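Local coordinates for L-threonine-O-3-phosphate decarboxylase (PDB 3FKD), which is probably a pyridoxal 5'-phosphate-dependent enzyme that decarboxylates L-threonine O-3-phosphate, at residues N42-Y47 with N229-E234; G75-F80 with F99-D104; S92-P97 with F132-N137. All coordinates share one frame; numbering follows the deposited sequence.

How the contacts relate
Contacts 2 and 3 form one continuous piece of the large domain, their centres 11 Å apart, and their segments alternate along the chain: helix 75-86, strand 91-96, helix 100-108, then strand 132-136. They meet directly where Tyr102 CB of contact 2 lies 3.8 Å from Trp134 CE3 of contact 3. Contact 1 closes a long loop of chain within which both others are nested. It lies far from the chain's centre, at the dimer interface, its centre 24 Å from that of contact 2 and 34 Å from that of contact 3; contact 2 also borders the second subunit. In relatives the cofactor pocket lies at the subunit boundary and the C-terminal strand ends, so contacts 2 and 3 probably frame it.

Contact 1: N42-Y47 with N229-E234; sequences NCIRHY and NALAIE
Asn229 OD1 accepts one bond within its segment, from Ala232 N at 3.2 Å with an N-H...O angle of 152°. The donor lies above the plane of the side-chain amide, yet the bond makes Asn229 the N-cap of the helix that presents Ala230 and Leu231 to Cys43 and Ile44. Asparagine suits the post because its two-ended amide can cap with oxygen while ND2 bonds Leu204 O.

Across the contact everything is apolar or van der Waals. Cys43 reaches toward the helix with SG in the crowded position between the backbone N and the carbonyl carbon (chi1 80°), and so lies 3.4 Å from Leu231 CD2 and 3.7 Å from Ala230 CB. The small methyl of Ala230 lets the backbone come close as well, its CB touching Cys43 O at 3.4 Å. Ile44 runs alongside Leu231, pointing the same way, and its CG2 branch rests 3.8 Å from Leu231 CD1.

Leu231 also packs on its counterpart, Leu231 of the second subunit. The short 3-10 turn, in the loop between helices 31-39 and 53-62, thus rests on the first turn of helix 230-241 at the dimer interface.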
loop_
_atom_site.group_PDB
_atom_site.type_symbol
_atom_site.label_atom_id
_atom_site.label_comp_id
_atom_site.label_asym_id
_atom_site.label_seq_id
_atom_site.Cartn_x
_atom_site.Cartn_y
_atom_site.Cartn_z
ATOM N N ASN A 42 1.876 9.646 16.906
ATOM C CA ASN A 42 1.691 8.382 17.586
ATOM C C ASN A 42 0.773 7.390 16.866
ATOM O O ASN A 42 0.809 6.193 17.173
ATOM C CB ASN A 42 1.200 8.598 18.991
ATOM C CG ASN A 42 2.254 9.169 19.871
ATOM O OD1 ASN A 42 3.446 9.131 19.535
ATOM N ND2 ASN A 42 1.837 9.696 21.035
ATOM N N CYS A 43 -0.018 7.872 15.903
ATOM C CA CYS A 43 -0.829 6.972 15.096
ATOM C C CYS A 43 0.002 5.860 14.423
ATOM O O CYS A 43 -0.551 4.822 14.100
ATOM C CB CYS A 43 -1.637 7.736 14.047
ATOM S SG CYS A 43 -0.691 8.203 12.555
ATOM N N ILE A 44 1.312 6.054 14.232
ATOM C CA ILE A 44 2.131 5.001 13.632
ATOM C C ILE A 44 2.330 3.757 14.543
ATOM O O ILE A 44 2.790 2.683 14.095
ATOM C CB ILE A 44 3.525 5.506 13.184
ATOM C CG1 ILE A 44 4.358 5.950 14.383
ATOM C CG2 ILE A 44 3.418 6.628 12.183
ATOM C CD1 ILE A 44 5.727 6.524 13.993
ATOM N N ARG A 45 1.998 3.929 15.822
ATOM C CA ARG A 45 2.173 2.911 16.867
ATOM C C ARG A 45 0.949 2.020 16.977
ATOM O O ARG A 45 0.981 1.017 17.676
ATOM C CB ARG A 45 2.366 3.583 18.241
ATOM C CG ARG A 45 3.679 4.293 18.431
ATOM C CD ARG A 45 3.555 5.256 19.562
ATOM N NE ARG A 45 4.824 5.916 19.820
ATOM C CZ ARG A 45 5.023 6.772 20.817
ATOM N NH1 ARG A 45 4.024 7.047 21.646
ATOM N NH2 ARG A 45 6.217 7.345 20.995
ATOM N N HIS A 46 -0.141 2.399 16.324
ATOM C CA HIS A 46 -1.313 1.539 16.346
ATOM C C HIS A 46 -1.788 1.182 14.937
ATOM O O HIS A 46 -1.650 1.955 13.986
ATOM C CB HIS A 46 -2.415 2.144 17.207
ATOM C CG HIS A 46 -1.903 2.687 18.508
ATOM N ND1 HIS A 46 -2.100 3.997 18.907
ATOM C CD2 HIS A 46 -1.135 2.117 19.470
ATOM C CE1 HIS A 46 -1.521 4.195 20.079
ATOM N NE2 HIS A 46 -0.923 3.071 20.439
ATOM N N TYR A 47 -2.304 -0.026 14.802
ATOM C CA TYR A 47 -2.891 -0.419 13.553
ATOM C C TYR A 47 -3.851 0.698 13.156
ATOM O O TYR A 47 -4.425 1.334 14.016
ATOM C CB TYR A 47 -3.567 -1.789 13.706
ATOM C CG TYR A 47 -2.523 -2.893 13.737
ATOM C CD1 TYR A 47 -2.042 -3.458 12.556
ATOM C CD2 TYR A 47 -1.979 -3.327 14.941
ATOM C CE1 TYR A 47 -1.082 -4.412 12.577
ATOM C CE2 TYR A 47 -1.002 -4.265 14.967
ATOM C CZ TYR A 47 -0.562 -4.829 13.777
ATOM O OH TYR A 47 0.403 -5.827 13.800
ATOM N N ASN A 229 -2.367 3.119 5.245
ATOM C CA ASN A 229 -1.588 3.432 6.424
ATOM C C ASN A 229 -2.147 4.629 7.238
ATOM O O ASN A 229 -2.933 5.446 6.724
ATOM C CB ASN A 229 -0.104 3.615 6.066
ATOM C CG ASN A 229 0.163 4.902 5.276
ATOM O OD1 ASN A 229 0.244 5.985 5.859
ATOM N ND2 ASN A 229 0.260 4.784 3.936
ATOM N N ALA A 230 -1.721 4.692 8.503
ATOM C CA ALA A 230 -2.347 5.510 9.555
ATOM C C ALA A 230 -2.189 6.989 9.360
ATOM O O ALA A 230 -3.130 7.735 9.549
ATOM C CB ALA A 230 -1.815 5.108 10.975
ATOM N N LEU A 231 -0.983 7.408 9.002
ATOM C CA LEU A 231 -0.695 8.810 8.761
ATOM C C LEU A 231 -1.462 9.301 7.566
ATOM O O LEU A 231 -1.894 10.446 7.569
ATOM C CB LEU A 231 0.777 9.018 8.484
ATOM C CG LEU A 231 1.683 8.977 9.696
ATOM C CD1 LEU A 231 3.121 8.987 9.178
ATOM C CD2 LEU A 231 1.388 10.140 10.710
ATOM N N ALA A 232 -1.607 8.456 6.543
ATOM C CA ALA A 232 -2.370 8.830 5.350
ATOM C C ALA A 232 -3.819 9.063 5.697
ATOM O O ALA A 232 -4.438 10.006 5.189
ATOM C CB ALA A 232 -2.239 7.781 4.199
ATOM N N ILE A 233 -4.366 8.210 6.556
ATOM C CA ILE A 233 -5.763 8.333 6.973
ATOM C C ILE A 233 -5.927 9.701 7.645
ATOM O O ILE A 233 -6.911 10.411 7.441
ATOM C CB ILE A 233 -6.235 7.136 7.904
ATOM C CG1 ILE A 233 -6.766 5.963 7.054
ATOM C CG2 ILE A 233 -7.347 7.558 8.796
ATOM C CD1 ILE A 233 -6.482 4.557 7.631
ATOM N N GLU A 234 -4.891 10.057 8.391
ATOM C CA GLU A 234 -4.848 11.242 9.214
ATOM C C GLU A 234 -4.699 12.528 8.359
ATOM O O GLU A 234 -5.375 13.524 8.610
ATOM C CB GLU A 234 -3.718 11.068 10.234
ATOM C CG GLU A 234 -3.576 12.159 11.233
ATOM C CD GLU A 234 -4.704 12.231 12.277
ATOM O OE1 GLU A 234 -5.540 11.323 12.354
ATOM O OE2 GLU A 234 -4.731 13.229 13.037
#

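Contact 2: G75-F80 with F99-D104; sequences GPTAAF and FAEYED
Phe80, the residue that loses most surface to the contact, sits between its own helix and Tyr102 of the next. With CG anti to the carbonyl carbon (chi1 -64°), its ring swings back until one face lies over Pro76 O, 3.3 Å from the ring plane, while the opposite face receives the edge of Tyr102. CE1 of Tyr102 comes 3.6 Å from Phe80 CZ, and the planes stand at 77° with centroids 5.1 Å apart, a T-shaped stack. The two side chains run the same way, side by side. Tyrosine suits the place because its ring edge packs on the face of Phe80 while its hydroxyl bonds Asp166 OD2.

Thr77, one turn earlier, uses both branches. OG1 meets the edge of the Phe99 ring in its plane, 3.6 Å from CE2, where the slightly positive C-H rim probably welcomes an oxygen. Its methyl CG2, anti to the backbone N, faces Glu101 OE1, a carboxylate oxygen that is bonded to Tyr81 OH. Phe99 CE2 also lies 4.1 Å from Phe80 CE2, so Phe99 touches both Thr77 and Phe80, and Trp226 of the second subunit packs on both Thr77 and Phe99.

Segments 75-80 and 100-104 run in the same general direction, their axes inclined at 31°, and Phe80 and Tyr102 both rest on Trp134 of the sheet. Helices so packed, with strand 91-96 between them in sequence, are typical of the alpha/beta large domain of fold-type I pyridoxal phosphate enzymes.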
loop_
_atom_site.group_PDB
_atom_site.type_symbol
_atom_site.label_atom_id
_atom_site.label_comp_id
_atom_site.label_asym_id
_atom_site.label_seq_id
_atom_site.Cartn_x
_atom_site.Cartn_y
_atom_site.Cartn_z
ATOM N N GLY A 75 -3.454 4.658 -2.305
ATOM C CA GLY A 75 -3.086 5.418 -3.491
ATOM C C GLY A 75 -4.057 5.143 -4.634
ATOM O O GLY A 75 -4.751 4.146 -4.615
ATOM N N PRO A 76 -4.137 6.045 -5.622
ATOM C CA PRO A 76 -5.118 5.788 -6.690
ATOM C C PRO A 76 -4.647 4.658 -7.586
ATOM O O PRO A 76 -5.492 3.886 -8.076
ATOM C CB PRO A 76 -5.184 7.110 -7.439
ATOM C CG PRO A 76 -3.920 7.826 -7.062
ATOM C CD PRO A 76 -3.700 7.448 -5.610
ATOM N N THR A 77 -3.330 4.516 -7.751
ATOM C CA THR A 77 -2.794 3.362 -8.488
ATOM C C THR A 77 -3.298 1.993 -7.934
ATOM O O THR A 77 -3.824 1.177 -8.691
ATOM C CB THR A 77 -1.239 3.363 -8.558
ATOM O OG1 THR A 77 -0.770 4.532 -9.219
ATOM C CG2 THR A 77 -0.742 2.165 -9.303
ATOM N N ALA A 78 -3.152 1.754 -6.622
ATOM C CA ALA A 78 -3.700 0.533 -6.020
ATOM C C ALA A 78 -5.124 0.241 -6.482
ATOM O O ALA A 78 -5.427 -0.894 -6.879
ATOM C CB ALA A 78 -3.615 0.546 -4.466
ATOM N N ALA A 79 -5.986 1.257 -6.421
ATOM C CA ALA A 79 -7.364 1.138 -6.899
ATOM C C ALA A 79 -7.503 0.619 -8.345
ATOM O O ALA A 79 -8.462 -0.063 -8.636
ATOM C CB ALA A 79 -8.101 2.451 -6.745
ATOM N N PHE A 80 -6.567 0.966 -9.240
ATOM C CA PHE A 80 -6.672 0.586 -10.656
ATOM C C PHE A 80 -6.456 -0.912 -10.801
ATOM O O PHE A 80 -7.150 -1.588 -11.548
ATOM C CB PHE A 80 -5.656 1.341 -11.524
ATOM C CG PHE A 80 -5.876 2.799 -11.551
ATOM C CD1 PHE A 80 -7.142 3.312 -11.791
ATOM C CD2 PHE A 80 -4.833 3.668 -11.329
ATOM C CE1 PHE A 80 -7.353 4.644 -11.797
ATOM C CE2 PHE A 80 -5.034 5.014 -11.350
ATOM C CZ PHE A 80 -6.288 5.503 -11.583
ATOM N N PHE A 99 -1.942 7.506 -18.427
ATOM C CA PHE A 99 -1.213 6.921 -17.298
ATOM C C PHE A 99 -0.963 5.409 -17.528
ATOM O O PHE A 99 -1.898 4.650 -17.690
ATOM C CB PHE A 99 -2.021 7.177 -15.999
ATOM C CG PHE A 99 -1.282 6.871 -14.739
ATOM C CD1 PHE A 99 -0.013 7.385 -14.513
ATOM C CD2 PHE A 99 -1.865 6.115 -13.759
ATOM C CE1 PHE A 99 0.657 7.123 -13.336
ATOM C CE2 PHE A 99 -1.190 5.833 -12.582
ATOM C CZ PHE A 99 0.065 6.329 -12.381
ATOM N N ALA A 100 0.294 4.988 -17.518
ATOM C CA ALA A 100 0.678 3.639 -17.980
ATOM C C ALA A 100 0.077 2.561 -17.089
ATOM O O ALA A 100 0.038 1.352 -17.418
ATOM C CB ALA A 100 2.211 3.508 -18.019
ATOM N N GLU A 101 -0.399 3.022 -15.939
ATOM C CA GLU A 101 -0.931 2.134 -14.938
ATOM C C GLU A 101 -2.307 1.547 -15.247
ATOM O O GLU A 101 -2.639 0.498 -14.703
ATOM C CB GLU A 101 -0.875 2.816 -13.570
ATOM C CG GLU A 101 0.563 3.246 -13.196
ATOM C CD GLU A 101 1.497 2.063 -13.034
ATOM O OE1 GLU A 101 1.020 0.966 -12.653
ATOM O OE2 GLU A 101 2.712 2.239 -13.290
ATOM N N TYR A 102 -3.112 2.184 -16.092
ATOM C CA TYR A 102 -4.336 1.520 -16.527
ATOM C C TYR A 102 -3.940 0.277 -17.308
ATOM O O TYR A 102 -4.460 -0.821 -17.060
ATOM C CB TYR A 102 -5.262 2.397 -17.371
ATOM C CG TYR A 102 -5.392 3.825 -16.918
ATOM C CD1 TYR A 102 -5.375 4.164 -15.547
ATOM C CD2 TYR A 102 -5.543 4.857 -17.863
ATOM C CE1 TYR A 102 -5.501 5.500 -15.142
ATOM C CE2 TYR A 102 -5.660 6.180 -17.478
ATOM C CZ TYR A 102 -5.633 6.512 -16.107
ATOM O OH TYR A 102 -5.746 7.833 -15.729
ATOM N N GLU A 103 -2.984 0.454 -18.216
ATOM C CA GLU A 103 -2.517 -0.654 -19.023
ATOM C C GLU A 103 -1.927 -1.775 -18.156
ATOM O O GLU A 103 -2.330 -2.925 -18.282
ATOM C CB GLU A 103 -1.494 -0.203 -20.050
ATOM C CG GLU A 103 -1.474 -1.068 -21.290
ATOM C CD GLU A 103 -0.231 -0.845 -22.173
ATOM O OE1 GLU A 103 0.063 0.314 -22.549
ATOM O OE2 GLU A 103 0.453 -1.854 -22.499
ATOM N N ASP A 104 -0.978 -1.423 -17.288
ATOM C CA ASP A 104 -0.263 -2.405 -16.496
ATOM C C ASP A 104 -1.238 -3.204 -15.677
ATOM O O ASP A 104 -1.094 -4.410 -15.580
ATOM C CB ASP A 104 0.769 -1.755 -15.579
ATOM C CG ASP A 104 1.835 -0.998 -16.342
ATOM O OD1 ASP A 104 2.128 -1.382 -17.510
ATOM O OD2 ASP A 104 2.379 -0.012 -15.782
#

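Contact 3: S92-P97 with F132-N137; sequences SLIAIP and FCWLCN
Strands 92-96 and 132-136 are parallel neighbours within the mixed, seven-stranded sheet of a fold-type I pyridoxal phosphate domain, and the chain passes through helix 100-108 and edge strand 112-117 on its way from one to the other.

The backbone bonds come both from Leu93, which turns its N-H and its C=O alike to strand 132-136, bonding the residues that flank its bridge partner Cys133. Its N donates to Phe132 O at 2.9 Å, almost straight at 169°, and its O accepts from Trp134 N at 3.0 Å, nearly along the C=O axis. Weaker CA-H...O contacts fill in beside them, from Ser92 CA to Phe132 O and from Cys133 CA to Leu93 O. Past this point the strands diverge: Ala95 N lies 3.9 Å from Trp134 O, and no bond forms.

The apolar contacts follow the alternation of a sheet. Leu93 and Cys133 share one face, with CD2 4.4 Å from SG. On the other, Ile94 lies alongside Trp134, CG1 approaching CD1 at 4.1 Å. Where the strands part, Leu135 CD2 bridges to Ala95 CB at 4.1 Å.

Trp134 suits its position by being broad and mostly apolar, packing on Cys106 of helix 100-108, yet carrying one N-H. That NE1 points across to the neighbouring strand and donates to Ser92 OG at 3.0 Å, bent to 142°, although the placing of the serine oxygen is less certain.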
loop_
_atom_site.group_PDB
_atom_site.type_symbol
_atom_site.label_atom_id
_atom_site.label_comp_id
_atom_site.label_asym_id
_atom_site.label_seq_id
_atom_site.Cartn_x
_atom_site.Cartn_y
_atom_site.Cartn_z
ATOM N N SER A 92 -10.984 -4.408 -22.092
ATOM C CA SER A 92 -10.805 -3.004 -21.775
ATOM C C SER A 92 -10.370 -2.175 -22.975
ATOM O O SER A 92 -9.416 -2.530 -23.675
ATOM C CB SER A 92 -9.805 -2.839 -20.621
ATOM O OG SER A 92 -10.402 -3.282 -19.435
ATOM N N LEU A 93 -11.104 -1.085 -23.179
ATOM C CA LEU A 93 -10.783 -0.021 -24.112
ATOM C C LEU A 93 -10.024 1.053 -23.348
ATOM O O LEU A 93 -10.545 1.628 -22.399
ATOM C CB LEU A 93 -12.081 0.584 -24.691
ATOM C CG LEU A 93 -12.005 1.591 -25.865
ATOM C CD1 LEU A 93 -11.209 1.015 -27.036
ATOM C CD2 LEU A 93 -13.377 2.046 -26.336
ATOM N N ILE A 94 -8.794 1.321 -23.749
ATOM C CA ILE A 94 -8.007 2.348 -23.097
ATOM C C ILE A 94 -7.588 3.472 -24.090
ATOM O O ILE A 94 -6.966 3.211 -25.109
ATOM C CB ILE A 94 -6.762 1.720 -22.463
ATOM C CG1 ILE A 94 -7.150 0.608 -21.462
ATOM C CG2 ILE A 94 -5.916 2.769 -21.825
ATOM C CD1 ILE A 94 -5.971 -0.158 -20.873
ATOM N N ALA A 95 -7.945 4.718 -23.807
ATOM C CA ALA A 95 -7.450 5.823 -24.613
ATOM C C ALA A 95 -5.962 6.052 -24.351
ATOM O O ALA A 95 -5.509 5.920 -23.238
ATOM C CB ALA A 95 -8.242 7.072 -24.347
ATOM N N ILE A 96 -5.203 6.353 -25.393
ATOM C CA ILE A 96 -3.791 6.652 -25.263
ATOM C C ILE A 96 -3.456 7.958 -26.012
ATOM O O ILE A 96 -4.187 8.379 -26.918
ATOM C CB ILE A 96 -2.934 5.513 -25.838
ATOM C CG1 ILE A 96 -3.514 5.046 -27.170
ATOM C CG2 ILE A 96 -2.862 4.344 -24.881
ATOM C CD1 ILE A 96 -2.530 4.312 -28.066
ATOM N N PRO A 97 -2.368 8.633 -25.620
ATOM C CA PRO A 97 -1.579 8.231 -24.455
ATOM C C PRO A 97 -2.374 8.421 -23.160
ATOM O O PRO A 97 -3.382 9.160 -23.146
ATOM C CB PRO A 97 -0.376 9.175 -24.487
ATOM C CG PRO A 97 -0.693 10.240 -25.515
ATOM C CD PRO A 97 -2.022 9.970 -26.130
ATOM N N PHE A 132 -15.005 -2.588 -20.031
ATOM C CA PHE A 132 -14.501 -1.413 -19.373
ATOM C C PHE A 132 -13.903 -0.465 -20.369
ATOM O O PHE A 132 -13.313 -0.873 -21.370
ATOM C CB PHE A 132 -13.451 -1.791 -18.334
ATOM C CG PHE A 132 -14.005 -2.597 -17.205
ATOM C CD1 PHE A 132 -14.642 -1.978 -16.147
ATOM C CD2 PHE A 132 -13.924 -3.978 -17.222
ATOM C CE1 PHE A 132 -15.163 -2.721 -15.115
ATOM C CE2 PHE A 132 -14.455 -4.733 -16.205
ATOM C CZ PHE A 132 -15.070 -4.109 -15.147
ATOM N N CYS A 133 -14.089 0.818 -20.066
ATOM C CA CYS A 133 -13.431 1.899 -20.748
ATOM C C CYS A 133 -12.758 2.813 -19.719
ATOM O O CYS A 133 -13.396 3.278 -18.775
ATOM C CB CYS A 133 -14.440 2.681 -21.584
ATOM S SG CYS A 133 -13.698 4.047 -22.446
ATOM N N TRP A 134 -11.476 3.084 -19.934
ATOM C CA TRP A 134 -10.642 3.779 -18.966
ATOM C C TRP A 134 -10.280 5.210 -19.413
ATOM O O TRP A 134 -9.494 5.423 -20.342
ATOM C CB TRP A 134 -9.379 2.953 -18.691
ATOM C CG TRP A 134 -9.626 1.530 -18.131
ATOM C CD1 TRP A 134 -10.237 0.471 -18.773
ATOM C CD2 TRP A 134 -9.234 1.028 -16.842
ATOM N NE1 TRP A 134 -10.259 -0.638 -17.951
ATOM C CE2 TRP A 134 -9.628 -0.336 -16.781
ATOM C CE3 TRP A 134 -8.564 1.591 -15.748
ATOM C CZ2 TRP A 134 -9.398 -1.131 -15.668
ATOM C CZ3 TRP A 134 -8.337 0.801 -14.625
ATOM C CH2 TRP A 134 -8.760 -0.562 -14.602
ATOM N N LEU A 135 -10.858 6.200 -18.754
ATOM C CA LEU A 135 -10.603 7.585 -19.120
ATOM C C LEU A 135 -10.039 8.381 -17.971
ATOM O O LEU A 135 -10.117 7.991 -16.802
ATOM C CB LEU A 135 -11.875 8.246 -19.627
ATOM C CG LEU A 135 -12.444 7.410 -20.769
ATOM C CD1 LEU A 135 -13.895 7.737 -21.025
ATOM C CD2 LEU A 135 -11.579 7.570 -22.024
ATOM N N CYS A 136 -9.436 9.496 -18.305
ATOM C CA CYS A 136 -8.946 10.380 -17.269
ATOM C C CYS A 136 -9.173 11.768 -17.803
ATOM O O CYS A 136 -8.807 12.085 -18.924
ATOM C CB CYS A 136 -7.479 10.079 -16.944
ATOM S SG CYS A 136 -6.661 11.241 -15.860
ATOM N N ASN A 137 -9.818 12.586 -16.994
ATOM C CA ASN A 137 -10.281 13.867 -17.461
ATOM C C ASN A 137 -10.033 14.937 -16.394
ATOM O O ASN A 137 -10.607 14.850 -15.308
ATOM C CB ASN A 137 -11.775 13.740 -17.810
ATOM C CG ASN A 137 -12.346 15.021 -18.349
ATOM O OD1 ASN A 137 -11.716 15.664 -19.154
ATOM N ND2 ASN A 137 -13.519 15.409 -17.900
#